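Local coordinates for protein PfkB family carbohydrate kinase (PDB 4GM6) that probably transfers a phosphoryl group to a sugar or sugar acid, as a kinase of the PfkB carbohydrate kinase family, at residues Q26-G31 with E146-I151; P72-T77 with T99-E104; A135-M140 with T165-M170; I161-F166 with A193-L198; T233-A238 with Q265-T270. One frame throughout, in Å; residues are numbered along the deposited sequence.

Contact 1 of 5, residues Q26-G31 with E146-I151; sequences QVVTIG and ELLKGI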
# COMPACT_ATOMS: atom_id res chain seq x y z
N GLN C 26 1.03 22.08 34.89
CA GLN C 26 1.90 22.20 33.72
C GLN C 26 3.28 21.57 33.90
O GLN C 26 3.87 21.59 34.98
CB GLN C 26 2.04 23.67 33.32
CG GLN C 26 0.71 24.40 33.22
CD GLN C 26 0.72 25.53 32.20
OE1 GLN C 26 1.71 25.73 31.49
NE2 GLN C 26 -0.39 26.26 32.12
N VAL C 27 3.80 21.02 32.80
CA VAL C 27 5.07 20.30 32.83
C VAL C 27 6.02 20.81 31.74
O VAL C 27 5.60 21.11 30.63
CB VAL C 27 4.82 18.78 32.65
CG1 VAL C 27 6.13 18.01 32.58
CG2 VAL C 27 3.93 18.26 33.76
N VAL C 28 7.29 20.94 32.09
CA VAL C 28 8.31 21.32 31.12
C VAL C 28 9.25 20.13 30.89
O VAL C 28 9.58 19.39 31.81
CB VAL C 28 9.09 22.59 31.56
CG1 VAL C 28 9.88 22.35 32.84
CG2 VAL C 28 10.00 23.08 30.45
N THR C 29 9.67 19.93 29.65
CA THR C 29 10.62 18.87 29.36
C THR C 29 11.74 19.33 28.41
O THR C 29 11.61 20.35 27.73
CB THR C 29 9.92 17.64 28.78
OG1 THR C 29 10.78 16.51 28.90
CG2 THR C 29 9.57 17.88 27.33
N ILE C 30 12.82 18.56 28.37
CA ILE C 30 14.00 18.91 27.58
C ILE C 30 14.47 17.68 26.82
O ILE C 30 14.67 16.61 27.39
CB ILE C 30 15.15 19.40 28.46
CG1 ILE C 30 14.73 20.65 29.24
CG2 ILE C 30 16.38 19.70 27.62
CD1 ILE C 30 15.70 21.05 30.32
N GLY C 31 14.65 17.83 25.52
CA GLY C 31 15.07 16.67 24.75
C GLY C 31 14.96 16.84 23.27
O GLY C 31 14.33 17.77 22.78
N GLU C 146 10.97 32.43 31.83
CA GLU C 146 9.81 32.19 30.97
C GLU C 146 9.61 30.70 30.78
O GLU C 146 8.48 30.20 30.72
CB GLU C 146 9.99 32.90 29.62
CG GLU C 146 10.21 34.40 29.75
CD GLU C 146 9.21 35.05 30.68
OE1 GLU C 146 9.55 36.08 31.31
OE2 GLU C 146 8.08 34.52 30.79
N LEU C 147 10.72 29.97 30.69
CA LEU C 147 10.68 28.54 30.45
C LEU C 147 10.10 27.79 31.64
O LEU C 147 9.45 26.74 31.48
CB LEU C 147 12.09 28.00 30.16
CG LEU C 147 12.18 26.49 29.92
CD1 LEU C 147 11.45 26.13 28.64
CD2 LEU C 147 13.63 26.04 29.86
N LEU C 148 10.34 28.32 32.84
CA LEU C 148 9.92 27.65 34.07
C LEU C 148 8.66 28.26 34.70
O LEU C 148 8.22 27.82 35.77
CB LEU C 148 11.08 27.66 35.08
CG LEU C 148 12.38 26.98 34.63
CD1 LEU C 148 13.40 26.97 35.76
CD2 LEU C 148 12.12 25.56 34.14
N LYS C 149 8.07 29.25 34.03
CA LYS C 149 6.90 29.94 34.56
C LYS C 149 5.64 29.06 34.61
O LYS C 149 5.30 28.39 33.64
CB LYS C 149 6.62 31.21 33.75
CG LYS C 149 5.44 32.05 34.25
CD LYS C 149 4.43 32.23 33.12
CE LYS C 149 3.84 30.88 32.72
NZ LYS C 149 3.57 30.76 31.26
N GLY C 150 4.97 29.06 35.76
CA GLY C 150 3.74 28.28 35.92
C GLY C 150 3.93 26.78 35.77
O GLY C 150 3.02 26.07 35.34
N ILE C 151 5.12 26.30 36.12
CA ILE C 151 5.45 24.88 36.00
C ILE C 151 5.46 24.19 37.37
O ILE C 151 5.77 24.82 38.39
CB ILE C 151 6.83 24.68 35.33
CG1 ILE C 151 6.82 25.18 33.88
CG2 ILE C 151 7.25 23.22 35.38
CD1 ILE C 151 5.96 24.33 32.96

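Contact 2 of 5, residues P72-T77 with T99-E104; sequences PTRIAT and TAFVVE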
# COMPACT_ATOMS: atom_id res chain seq x y z
N PRO C 72 -1.13 20.76 30.22
CA PRO C 72 -0.43 21.64 29.29
C PRO C 72 1.07 21.40 29.43
O PRO C 72 1.60 21.43 30.55
CB PRO C 72 -0.79 23.05 29.79
CG PRO C 72 -2.06 22.86 30.55
CD PRO C 72 -1.92 21.52 31.20
N THR C 73 1.73 21.15 28.32
CA THR C 73 3.16 20.86 28.34
C THR C 73 3.91 21.76 27.36
O THR C 73 3.32 22.34 26.44
CB THR C 73 3.44 19.39 27.98
OG1 THR C 73 2.83 19.07 26.72
CG2 THR C 73 2.89 18.46 29.06
N ARG C 74 5.22 21.86 27.56
CA ARG C 74 6.10 22.64 26.72
C ARG C 74 7.45 21.94 26.69
O ARG C 74 7.81 21.20 27.62
CB ARG C 74 6.28 24.04 27.29
CG ARG C 74 7.12 24.06 28.55
CD ARG C 74 7.15 25.44 29.18
NE ARG C 74 5.81 26.00 29.33
CZ ARG C 74 5.49 26.96 30.19
NH1 ARG C 74 6.41 27.46 31.01
NH2 ARG C 74 4.25 27.41 30.26
N ILE C 75 8.22 22.19 25.64
CA ILE C 75 9.49 21.49 25.50
C ILE C 75 10.58 22.39 24.96
O ILE C 75 10.42 23.05 23.92
CB ILE C 75 9.37 20.26 24.57
CG1 ILE C 75 10.64 19.41 24.63
CG2 ILE C 75 9.10 20.69 23.13
CD1 ILE C 75 10.58 18.15 23.78
N ALA C 76 11.69 22.42 25.69
CA ALA C 76 12.89 23.09 25.22
C ALA C 76 13.61 22.14 24.25
O ALA C 76 14.10 21.08 24.66
CB ALA C 76 13.79 23.46 26.39
N THR C 77 13.65 22.49 22.97
CA THR C 77 14.31 21.64 21.99
C THR C 77 14.85 22.43 20.78
O THR C 77 14.62 23.63 20.67
CB THR C 77 13.37 20.51 21.50
OG1 THR C 77 14.15 19.41 21.05
CG2 THR C 77 12.47 21.02 20.37
N THR C 99 5.06 24.92 21.61
CA THR C 99 6.28 25.01 20.81
C THR C 99 7.06 26.32 20.99
O THR C 99 8.10 26.53 20.37
CB THR C 99 5.98 24.79 19.30
OG1 THR C 99 5.06 25.78 18.85
CG2 THR C 99 5.39 23.40 19.07
N ALA C 100 6.56 27.21 21.83
CA ALA C 100 7.21 28.51 22.04
C ALA C 100 8.71 28.41 22.35
O ALA C 100 9.45 29.37 22.15
CB ALA C 100 6.50 29.30 23.14
N PHE C 101 9.16 27.27 22.87
CA PHE C 101 10.57 27.14 23.26
C PHE C 101 11.36 26.21 22.34
O PHE C 101 12.46 25.77 22.69
CB PHE C 101 10.69 26.74 24.74
CG PHE C 101 10.07 27.73 25.70
CD1 PHE C 101 10.84 28.72 26.29
CD2 PHE C 101 8.72 27.68 26.00
CE1 PHE C 101 10.28 29.64 27.16
CE2 PHE C 101 8.15 28.60 26.86
CZ PHE C 101 8.93 29.58 27.44
N VAL C 102 10.80 25.92 21.17
CA VAL C 102 11.52 25.19 20.15
C VAL C 102 12.43 26.21 19.47
O VAL C 102 11.98 27.30 19.10
CB VAL C 102 10.57 24.57 19.09
CG1 VAL C 102 11.35 23.98 17.92
CG2 VAL C 102 9.67 23.50 19.72
N VAL C 103 13.71 25.87 19.33
CA VAL C 103 14.66 26.79 18.71
C VAL C 103 15.10 26.23 17.35
O VAL C 103 15.40 25.03 17.24
CB VAL C 103 15.90 27.01 19.60
CG1 VAL C 103 16.95 27.82 18.84
CG2 VAL C 103 15.52 27.72 20.89
N GLU C 104 15.12 27.08 16.33
CA GLU C 104 15.52 26.65 14.98
C GLU C 104 17.01 26.93 14.77
O GLU C 104 17.45 28.06 14.90
CB GLU C 104 14.73 27.41 13.92
CG GLU C 104 13.22 27.30 14.04
CD GLU C 104 12.52 27.50 12.70
OE1 GLU C 104 12.76 28.52 12.04
OE2 GLU C 104 11.72 26.63 12.30
O HOH W 1 8.42 24.46 23.71

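Contact 3 of 5, residues A135-M140 with T165-M170; sequences ARHKSM and TFWLEM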
# COMPACT_ATOMS: atom_id res chain seq x y z
N ALA C 135 22.01 17.95 18.75
CA ALA C 135 23.30 17.41 19.20
C ALA C 135 24.41 18.45 19.13
O ALA C 135 25.24 18.53 20.04
CB ALA C 135 23.66 16.17 18.40
N ARG C 136 24.45 19.23 18.06
CA ARG C 136 25.54 20.19 17.89
C ARG C 136 25.28 21.55 18.54
O ARG C 136 26.13 22.44 18.50
CB ARG C 136 25.89 20.35 16.41
CG ARG C 136 26.46 19.06 15.83
CD ARG C 136 26.62 19.10 14.32
NE ARG C 136 27.68 20.01 13.89
CZ ARG C 136 27.45 21.17 13.30
NH1 ARG C 136 26.21 21.56 13.05
NH2 ARG C 136 28.47 21.94 12.95
N HIS C 137 24.11 21.71 19.16
CA HIS C 137 23.73 23.02 19.67
C HIS C 137 24.62 23.38 20.86
O HIS C 137 24.88 22.55 21.73
CB HIS C 137 22.25 23.03 20.07
CG HIS C 137 21.67 24.40 20.18
ND1 HIS C 137 21.39 25.18 19.07
CD2 HIS C 137 21.32 25.13 21.26
CE1 HIS C 137 20.88 26.33 19.47
NE2 HIS C 137 20.83 26.33 20.80
N LYS C 138 25.09 24.63 20.88
CA LYS C 138 25.99 25.10 21.94
C LYS C 138 25.59 26.47 22.43
O LYS C 138 26.40 27.20 23.02
CB LYS C 138 27.45 25.15 21.44
CG LYS C 138 27.95 23.83 20.90
CD LYS C 138 29.42 23.59 21.23
CE LYS C 138 29.80 22.15 20.95
NZ LYS C 138 28.83 21.17 21.54
N SER C 139 24.34 26.84 22.20
CA SER C 139 23.91 28.21 22.46
C SER C 139 22.82 28.25 23.52
O SER C 139 21.90 27.44 23.49
CB SER C 139 23.44 28.86 21.16
OG SER C 139 23.31 30.26 21.33
N MET C 140 22.91 29.18 24.47
CA MET C 140 21.88 29.30 25.50
C MET C 140 20.75 30.23 25.04
O MET C 140 20.78 31.43 25.30
CB MET C 140 22.49 29.80 26.82
CG MET C 140 21.83 29.19 28.04
SD MET C 140 20.04 29.41 28.09
CE MET C 140 19.96 31.09 28.74
N THR C 165 28.63 17.61 26.40
CA THR C 165 28.94 18.17 27.70
C THR C 165 28.14 19.46 27.88
O THR C 165 27.72 19.81 28.99
CB THR C 165 30.45 18.42 27.88
OG1 THR C 165 30.85 19.50 27.03
CG2 THR C 165 31.24 17.17 27.50
N PHE C 166 27.90 20.16 26.77
CA PHE C 166 27.01 21.31 26.80
C PHE C 166 25.62 20.95 27.33
O PHE C 166 25.07 21.68 28.15
CB PHE C 166 26.85 21.91 25.40
CG PHE C 166 25.70 22.87 25.31
CD1 PHE C 166 25.88 24.21 25.59
CD2 PHE C 166 24.43 22.42 24.99
CE1 PHE C 166 24.83 25.10 25.53
CE2 PHE C 166 23.37 23.30 24.92
CZ PHE C 166 23.57 24.65 25.20
N TRP C 167 25.03 19.87 26.82
CA TRP C 167 23.69 19.48 27.26
C TRP C 167 23.67 18.96 28.70
O TRP C 167 22.75 19.24 29.46
CB TRP C 167 23.05 18.46 26.30
CG TRP C 167 22.47 19.15 25.10
CD1 TRP C 167 22.90 19.06 23.80
CD2 TRP C 167 21.37 20.07 25.10
NE1 TRP C 167 22.13 19.86 22.99
CE2 TRP C 167 21.19 20.50 23.76
CE3 TRP C 167 20.51 20.57 26.09
CZ2 TRP C 167 20.19 21.40 23.40
CZ3 TRP C 167 19.52 21.47 25.72
CH2 TRP C 167 19.36 21.87 24.38
N LEU C 168 24.71 18.21 29.06
CA LEU C 168 24.87 17.77 30.45
C LEU C 168 24.81 18.98 31.37
O LEU C 168 24.02 19.01 32.32
CB LEU C 168 26.20 17.02 30.65
CG LEU C 168 26.59 16.69 32.11
CD1 LEU C 168 25.50 15.89 32.85
CD2 LEU C 168 27.92 15.96 32.13
N GLU C 169 25.64 19.99 31.09
CA GLU C 169 25.75 21.16 31.97
C GLU C 169 24.56 22.10 31.82
O GLU C 169 24.24 22.86 32.74
CB GLU C 169 27.03 21.95 31.72
CG GLU C 169 28.30 21.12 31.69
CD GLU C 169 29.54 22.00 31.60
OE1 GLU C 169 29.52 23.00 30.84
OE2 GLU C 169 30.53 21.70 32.30
N MET C 170 23.91 22.06 30.66
CA MET C 170 22.70 22.84 30.47
C MET C 170 21.53 22.28 31.30
O MET C 170 20.80 23.03 31.96
CB MET C 170 22.33 22.88 28.98
CG MET C 170 21.12 23.74 28.67
SD MET C 170 21.43 25.46 29.08
CE MET C 170 19.98 26.24 28.37
O HOH W 2 29.81 20.17 24.34

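Contact 4 of 5, residues I161-F166 with A193-L198; sequences IALSTF and AKLWEL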
# COMPACT_ATOMS: atom_id res chain seq x y z
N ILE C 161 21.42 14.22 28.38
CA ILE C 161 22.67 14.60 29.04
C ILE C 161 23.87 13.86 28.45
O ILE C 161 25.01 14.27 28.64
CB ILE C 161 22.61 14.38 30.56
CG1 ILE C 161 22.25 12.92 30.86
CG2 ILE C 161 21.60 15.33 31.18
CD1 ILE C 161 22.43 12.52 32.31
N ALA C 162 23.61 12.78 27.72
CA ALA C 162 24.67 12.00 27.08
C ALA C 162 25.12 12.62 25.74
O ALA C 162 26.18 12.27 25.21
CB ALA C 162 24.21 10.56 26.85
N LEU C 163 24.32 13.53 25.20
CA LEU C 163 24.57 13.99 23.84
C LEU C 163 25.80 14.89 23.74
O LEU C 163 26.54 14.85 22.75
CB LEU C 163 23.32 14.66 23.25
CG LEU C 163 22.14 13.72 22.99
CD1 LEU C 163 20.95 14.46 22.39
CD2 LEU C 163 22.54 12.56 22.09
N SER C 164 26.03 15.68 24.77
CA SER C 164 27.20 16.54 24.77
C SER C 164 27.43 17.11 26.17
O SER C 164 26.55 17.10 27.01
CB SER C 164 27.01 17.69 23.77
OG SER C 164 26.06 18.61 24.27
N THR C 165 28.63 17.61 26.40
CA THR C 165 28.94 18.17 27.70
C THR C 165 28.14 19.46 27.88
O THR C 165 27.72 19.81 28.99
CB THR C 165 30.45 18.42 27.88
OG1 THR C 165 30.85 19.50 27.03
CG2 THR C 165 31.24 17.17 27.50
N PHE C 166 27.90 20.16 26.77
CA PHE C 166 27.01 21.31 26.80
C PHE C 166 25.62 20.95 27.33
O PHE C 166 25.07 21.68 28.15
CB PHE C 166 26.85 21.91 25.40
CG PHE C 166 25.70 22.87 25.31
CD1 PHE C 166 25.88 24.21 25.59
CD2 PHE C 166 24.43 22.42 24.99
CE1 PHE C 166 24.83 25.10 25.53
CE2 PHE C 166 23.37 23.30 24.92
CZ PHE C 166 23.57 24.65 25.20
N ALA C 193 23.49 2.25 25.64
CA ALA C 193 24.83 1.75 25.34
C ALA C 193 25.40 2.55 24.17
O ALA C 193 26.55 2.98 24.20
CB ALA C 193 24.78 0.26 25.00
N LYS C 194 24.56 2.74 23.15
CA LYS C 194 24.95 3.45 21.93
C LYS C 194 25.53 4.85 22.17
O LYS C 194 26.37 5.31 21.40
CB LYS C 194 23.76 3.55 20.96
CG LYS C 194 23.65 2.41 19.95
CD LYS C 194 23.50 1.05 20.62
CE LYS C 194 23.22 -0.05 19.60
NZ LYS C 194 22.08 0.28 18.69
N LEU C 195 25.08 5.52 23.23
CA LEU C 195 25.47 6.92 23.44
C LEU C 195 26.75 7.13 24.23
O LEU C 195 27.41 8.16 24.05
CB LEU C 195 24.33 7.71 24.09
CG LEU C 195 23.12 8.01 23.21
CD1 LEU C 195 22.14 8.93 23.93
CD2 LEU C 195 23.57 8.62 21.89
N TRP C 196 27.03 6.25 25.19
CA TRP C 196 28.22 6.39 26.03
C TRP C 196 28.64 5.17 26.87
O TRP C 196 27.86 4.25 27.08
CB TRP C 196 28.09 7.61 26.91
CG TRP C 196 26.86 7.60 27.69
CD1 TRP C 196 25.88 6.68 27.64
CD2 TRP C 196 26.45 8.58 28.63
NE1 TRP C 196 24.88 7.02 28.50
CE2 TRP C 196 25.21 8.19 29.11
CE3 TRP C 196 27.02 9.76 29.09
CZ2 TRP C 196 24.53 8.92 30.05
CZ3 TRP C 196 26.34 10.48 30.01
CH2 TRP C 196 25.11 10.07 30.49
N GLU C 197 29.89 5.20 27.34
CA GLU C 197 30.44 4.15 28.18
C GLU C 197 29.80 4.22 29.56
O GLU C 197 29.37 5.29 29.99
CB GLU C 197 31.96 4.30 28.30
CG GLU C 197 32.70 4.23 26.97
CD GLU C 197 34.20 4.39 27.13
OE1 GLU C 197 34.91 4.35 26.10
OE2 GLU C 197 34.66 4.56 28.27
N LEU C 198 29.72 3.08 30.25
CA LEU C 198 29.09 3.06 31.55
C LEU C 198 29.75 4.01 32.52
O LEU C 198 29.08 4.75 33.24
CB LEU C 198 29.18 1.66 32.14
CG LEU C 198 28.34 0.56 31.52
CD1 LEU C 198 28.90 -0.80 31.84
CD2 LEU C 198 26.90 0.66 31.97

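Contact 5 of 5, residues T233-A238 with Q265-T270; sequences TDYYQA and QGHLWT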
# COMPACT_ATOMS: atom_id res chain seq x y z
N THR C 233 18.12 -7.60 47.12
CA THR C 233 16.76 -7.84 46.62
C THR C 233 15.98 -6.54 46.62
O THR C 233 15.31 -6.21 45.64
CB THR C 233 16.00 -8.85 47.50
OG1 THR C 233 16.80 -10.02 47.72
CG2 THR C 233 14.68 -9.26 46.85
N ASP C 234 16.08 -5.80 47.72
CA ASP C 234 15.43 -4.50 47.81
C ASP C 234 16.39 -3.41 47.35
O ASP C 234 17.00 -2.71 48.16
CB ASP C 234 14.94 -4.22 49.24
CG ASP C 234 13.93 -3.09 49.30
OD1 ASP C 234 13.89 -2.29 48.33
OD2 ASP C 234 13.18 -2.99 50.31
N TYR C 235 16.53 -3.27 46.03
CA TYR C 235 17.49 -2.31 45.47
C TYR C 235 17.02 -0.87 45.66
O TYR C 235 17.87 0.03 45.91
CB TYR C 235 17.76 -2.62 44.00
CG TYR C 235 16.54 -3.01 43.22
CD1 TYR C 235 16.15 -4.34 43.11
CD2 TYR C 235 15.76 -2.05 42.59
CE1 TYR C 235 15.03 -4.70 42.39
CE2 TYR C 235 14.64 -2.40 41.86
CZ TYR C 235 14.28 -3.72 41.77
OH TYR C 235 13.16 -4.06 41.06
N TYR C 236 15.67 -0.66 45.57
CA TYR C 236 15.11 0.68 45.76
C TYR C 236 15.44 1.25 47.13
O TYR C 236 15.77 2.44 47.26
CB TYR C 236 13.59 0.66 45.57
CG TYR C 236 13.17 0.61 44.11
CD1 TYR C 236 12.46 -0.48 43.60
CD2 TYR C 236 13.48 1.65 43.25
CE1 TYR C 236 12.08 -0.52 42.26
CE2 TYR C 236 13.10 1.62 41.91
CZ TYR C 236 12.40 0.54 41.43
OH TYR C 236 12.03 0.51 40.10
N GLN C 237 15.34 0.42 48.17
CA GLN C 237 15.57 0.87 49.53
C GLN C 237 17.07 1.32 49.70
O GLN C 237 17.43 2.31 50.45
CB GLN C 237 15.23 -0.26 50.56
CG GLN C 237 15.66 0.15 52.00
CD GLN C 237 14.77 1.30 52.59
OE1 GLN C 237 13.55 1.16 52.65
NE2 GLN C 237 15.38 2.41 53.00
N ALA C 238 17.93 0.47 48.87
CA ALA C 238 19.38 0.77 48.94
C ALA C 238 19.67 2.04 48.11
O ALA C 238 20.51 2.88 48.49
CB ALA C 238 20.20 -0.44 48.44
N GLN C 265 4.95 -5.42 34.18
CA GLN C 265 4.42 -5.18 35.51
C GLN C 265 5.05 -3.88 35.98
O GLN C 265 6.27 -3.70 35.88
CB GLN C 265 4.78 -6.33 36.44
CG GLN C 265 4.37 -6.13 37.89
CD GLN C 265 4.56 -7.37 38.74
OE1 GLN C 265 5.64 -7.96 38.75
NE2 GLN C 265 3.52 -7.77 39.46
N GLY C 266 4.23 -2.95 36.45
CA GLY C 266 4.77 -1.67 36.90
C GLY C 266 5.19 -1.77 38.36
O GLY C 266 4.56 -2.49 39.14
N HIS C 267 6.27 -1.06 38.71
CA HIS C 267 6.71 -0.89 40.08
C HIS C 267 6.74 0.61 40.40
O HIS C 267 7.12 1.45 39.56
CB HIS C 267 8.12 -1.45 40.30
CG HIS C 267 8.22 -2.95 40.21
ND1 HIS C 267 9.41 -3.61 39.99
CD2 HIS C 267 7.27 -3.92 40.29
CE1 HIS C 267 9.19 -4.92 39.93
NE2 HIS C 267 7.90 -5.14 40.11
N LEU C 268 6.33 0.95 41.61
CA LEU C 268 6.45 2.30 42.11
C LEU C 268 6.81 2.25 43.60
O LEU C 268 6.04 1.73 44.41
CB LEU C 268 5.16 3.08 41.85
CG LEU C 268 5.12 4.55 42.29
CD1 LEU C 268 6.33 5.32 41.76
CD2 LEU C 268 3.83 5.20 41.80
N TRP C 269 7.98 2.80 43.94
CA TRP C 269 8.52 2.73 45.30
C TRP C 269 8.50 4.11 45.92
O TRP C 269 9.01 5.08 45.35
CB TRP C 269 9.96 2.18 45.27
CG TRP C 269 10.57 1.93 46.62
CD1 TRP C 269 10.74 0.72 47.24
CD2 TRP C 269 11.11 2.91 47.52
NE1 TRP C 269 11.34 0.88 48.47
CE2 TRP C 269 11.57 2.22 48.67
CE3 TRP C 269 11.23 4.31 47.48
CZ2 TRP C 269 12.16 2.88 49.76
CZ3 TRP C 269 11.82 4.96 48.57
CH2 TRP C 269 12.27 4.24 49.69
N THR C 270 7.92 4.21 47.12
CA THR C 270 7.86 5.49 47.80
C THR C 270 7.66 5.31 49.30
O THR C 270 6.81 4.52 49.74
CB THR C 270 6.79 6.42 47.21
OG1 THR C 270 7.05 7.78 47.63
CG2 THR C 270 5.40 5.99 47.62
O HOH W 3 12.26 -2.38 39.16

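Contact 1 of 5, residues Q26-G31 with E146-I151
Gly-150 O sits above one face of the Gln-26 side-chain amide, 3.9 Å from CD, and the aliphatic part of the same side chain brings CB to within 3.3 Å of Gly-150 O. The second flat group is the peptide joining Val-27 to Val-28, and Ile-151 lays its CD1 almost squarely on one face of it, 3.7 Å from Val-28 N. With CG1 of Ile-151 beside its own backbone N (chi1 -65°) and chi2 turned by a similar amount, the end methyl reaches over the strand while CG2 is left to meet Val-28 CG1 at 3.8 Å. A branched residue suits this place because it fills two hollows at once.

Val-28 works the same way from the strand. Its CG1 also touches Leu-148 CD2 at 4.1 Å, whereas CG2 packs on Leu-147 CD1 at 3.8 Å, so three apolar side chains share one short valine. Lys-149 and Gly-150 form the corner of a type II turn from Leu-148 to Ile-151, where the positive phi of Gly-150 (62°) favours glycine. Val-28 and Ile-151 also touch Arg-74 of strand 73-79. The whole is a helix-to-strand connection of an alpha/beta sandwich: helix 144-147 turns into strand 153-157, which pairs with strand 27-30 in the parallel part of the sheet, as in Rossmann-like PfkB kinases.

Contact 2 of 5, residues P72-T77 with T99-E104
Arg-74 lays its aliphatic chain beside Phe-101, bringing CD to 4.0 Å from Phe-101 CE2. The guanidinium and ring planes differ by 25°, and CE2 lies over one face of the guanidinium. A bend at chi3 (50°) turns the charged end off the line of the chain, and NH1 binds the carbonyls of Leu-147 and Lys-149; a side chain apolar along its stem and polar at its tip fits both tasks.

Next, a water joins the Ile-75 carbonyl to the other segment, accepting from Phe-101 N at 3.0 Å and donating to Ile-75 O, a distance so short that its value is doubtful. The water bridges the place where the type I turn from Thr-99 to Val-102 interrupts direct pairing, and lies in the plane of the Phe-101 ring, at its edge. Phe-101 O comes within 3.7 Å of Ala-76 CA and bonds NE1 of Trp-142, whose side chain touches the small Ala-76.

At Thr-77 the parallel pairing, broken after Thr-73 with Asp-98, resumes. Its O accepts from Val-103 N at 2.8 Å, a nearly straight bond (164°), and Val-102 CA lies 3.5 Å from the same O. On one face of the sheet Thr-77 CG2 meets Val-102 CG2 at 3.8 Å, while OG1 is turned toward Gly-31 O, probably hydrogen-bonded, though at a separation too short to be trusted.

These strands belong to a beta-alpha-beta crossover through helix 83-94, whose Leu-92 packs on both Ile-75 and Val-102. Strand 27-30 lies on the other side of strand 73-79; strand 97-104 is outermost within the chain.

Contact 3 of 5, residues A135-M140 with T165-M170
The loop after helix 133-136 passes the first turn of helix 165-180, with the CA atoms of Lys-138 and Phe-166 6.2 Å apart and those of Met-140 and Met-170 wider, at 8.2 Å. Phe-166 does most of the work. Its ring lies flat against the loop backbone: Lys-138 CA is 3.8 Å from the ring centroid and 15° off the normal, a CH-pi contact, and His-137 O comes over the same face, 3.3 Å from Phe-166 CD2. An aromatic ring suits this place, since its broad face can cover a whole length of main chain. The first torsion swings CG away from the backbone N (chi1 166°) and so carries the ring out from the helix toward the loop.

Behind it, on the opposite face, lies Met-170 CB. Phe-166 CE2 stands 3.7 Å above the Trp-167 ring plane, over its centre, and Trp-167 uses NE1 to bond the carbonyl of Phe-134. Trp-167 CZ2 lies 4.2 Å from His-137 CB.

A water bridges the polar fringe, accepting from Lys-138 NZ at 3.1 Å and from Phe-166 N, one of the amides at the helix start. Farther along, Met-140 and Met-170 cross at about a right angle, the flexible thioethers touching where Met-140 is exposed; their approach is tighter than usual, so its details are doubtful. Ser-164 caps the helix by binding Trp-167 N. What results is a capped helix start whose aromatic residues fasten a surface loop to the alpha/beta core of a PfkB-type fold.

Contact 4 of 5, residues I161-F166 with A193-L198
Ala-162 is the bump and Trp-196 the flat floor it presses on. The methyl CB stands over the centre of the indole, 3.4 Å from the centroid of the six-membered ring and only 9° off its normal, a well-centred CH-pi contact. Alanine suits the spot because a single methyl lets the short helix 158-163 settle directly on the ring. Trp-196 holds CG in the crowded position between its backbone N and carbonyl carbon; this chi1 of 54° brings the ring to the helix, and a chi2 of -3° turns its face to the methyl.

Leu-195 fills the hollow on the other flank of the methyl. Its CD1 lies 3.9 Å from Ala-162 CB, and its CD2 meets Leu-163 CD2 at 4.1 Å, the two leucines crossing at a slant. Ile-161 touches the far rim of the indole, where its CG1 is 4.1 Å from Trp-196 CH2. The methyl is thus seated between an aromatic plate and a branched leucine end, with aliphatic neighbours at both limits of the groove.

Ala-201 and Ala-204 of helix 198-208 also pack on Trp-196, and the Tyr-191 ring meets its indole with only a small angle between the planes. Helix 158-163 follows strand 153-157, and the loop with Trp-196 follows strand 184-188. Both therefore lie beyond the C-terminal ends of the parallel strands, where kinases of the PfkB family generally place their active site.

Contact 5 of 5, residues T233-A238 with Q265-T270
Tyr-235 OH and His-267 ND1 meet at a shared water that Tyr-236 also grips: the water oxygen is 2.7 Å from Tyr-235 OH, 3.0 Å from Tyr-236 OH, to which it donates, and 3.2 Å from His-267 ND1. The setting is a helix laid on a beta sheet, helix 235-242 against strand 261-270 in the antiparallel part of the central sheet of this alpha/beta fold. Two tyrosines and a histidine suit this margin, since each has a polar end that can share the water, which lies in the plane of the imidazole at its edge. Tyr-236 OH has a further partner in Ala-217 O, so this buried hydroxyl is gripped twice.

Below the water the packing turns apolar. Tyr-236 and Trp-269 run antiparallel alongside one another, so that each puts its CB on the other's ring: Tyr-236 CB stands 3.5 Å from the centroid of the indole's five-membered ring, and Trp-269 CB 4.1 Å from that of the phenol. Their planes are only 23° apart, but there is little face-to-face overlap. Trp-269, with CG anti to the backbone N (chi1 -174°), spreads its long ring along the helix start, while Tyr-235 CE2 lies over the opposite face of the Tyr-236 ring, toward its rim.

Asp-234 is the N-cap, accepting from Gln-237 N at 3.1 Å through OD1, which is approached from above the carboxylate plane. Gln-237 turns its amide 74° from the indole and sets OE1 at the ring's edge, in its plane, 3.6 Å from Trp-269 CZ2.

In the fold
Contacts 1, 2 and 5 all reach the large mixed sheet, but at distant places: contacts 1 and 2 lie about 9 Å apart (centres) on the neighbouring strands 27-30 and 73-79, while contact 5 is about 33 Å from contact 2, across the chain's centre. Both segments of contact 2 fall between those of contact 1, and the segments of contacts 1 and 3 alternate. Contacts 3 and 4, about 12 Å apart, share Thr-165 and Phe-166 at the start of helix 165-180. Ile-30 packing on Trp-167 links contact 1 to contact 3. Four contacts thus form one connected group from residues 26 to 198, and contact 5, later on, joins helix 235-242 to the sheet's antiparallel flank.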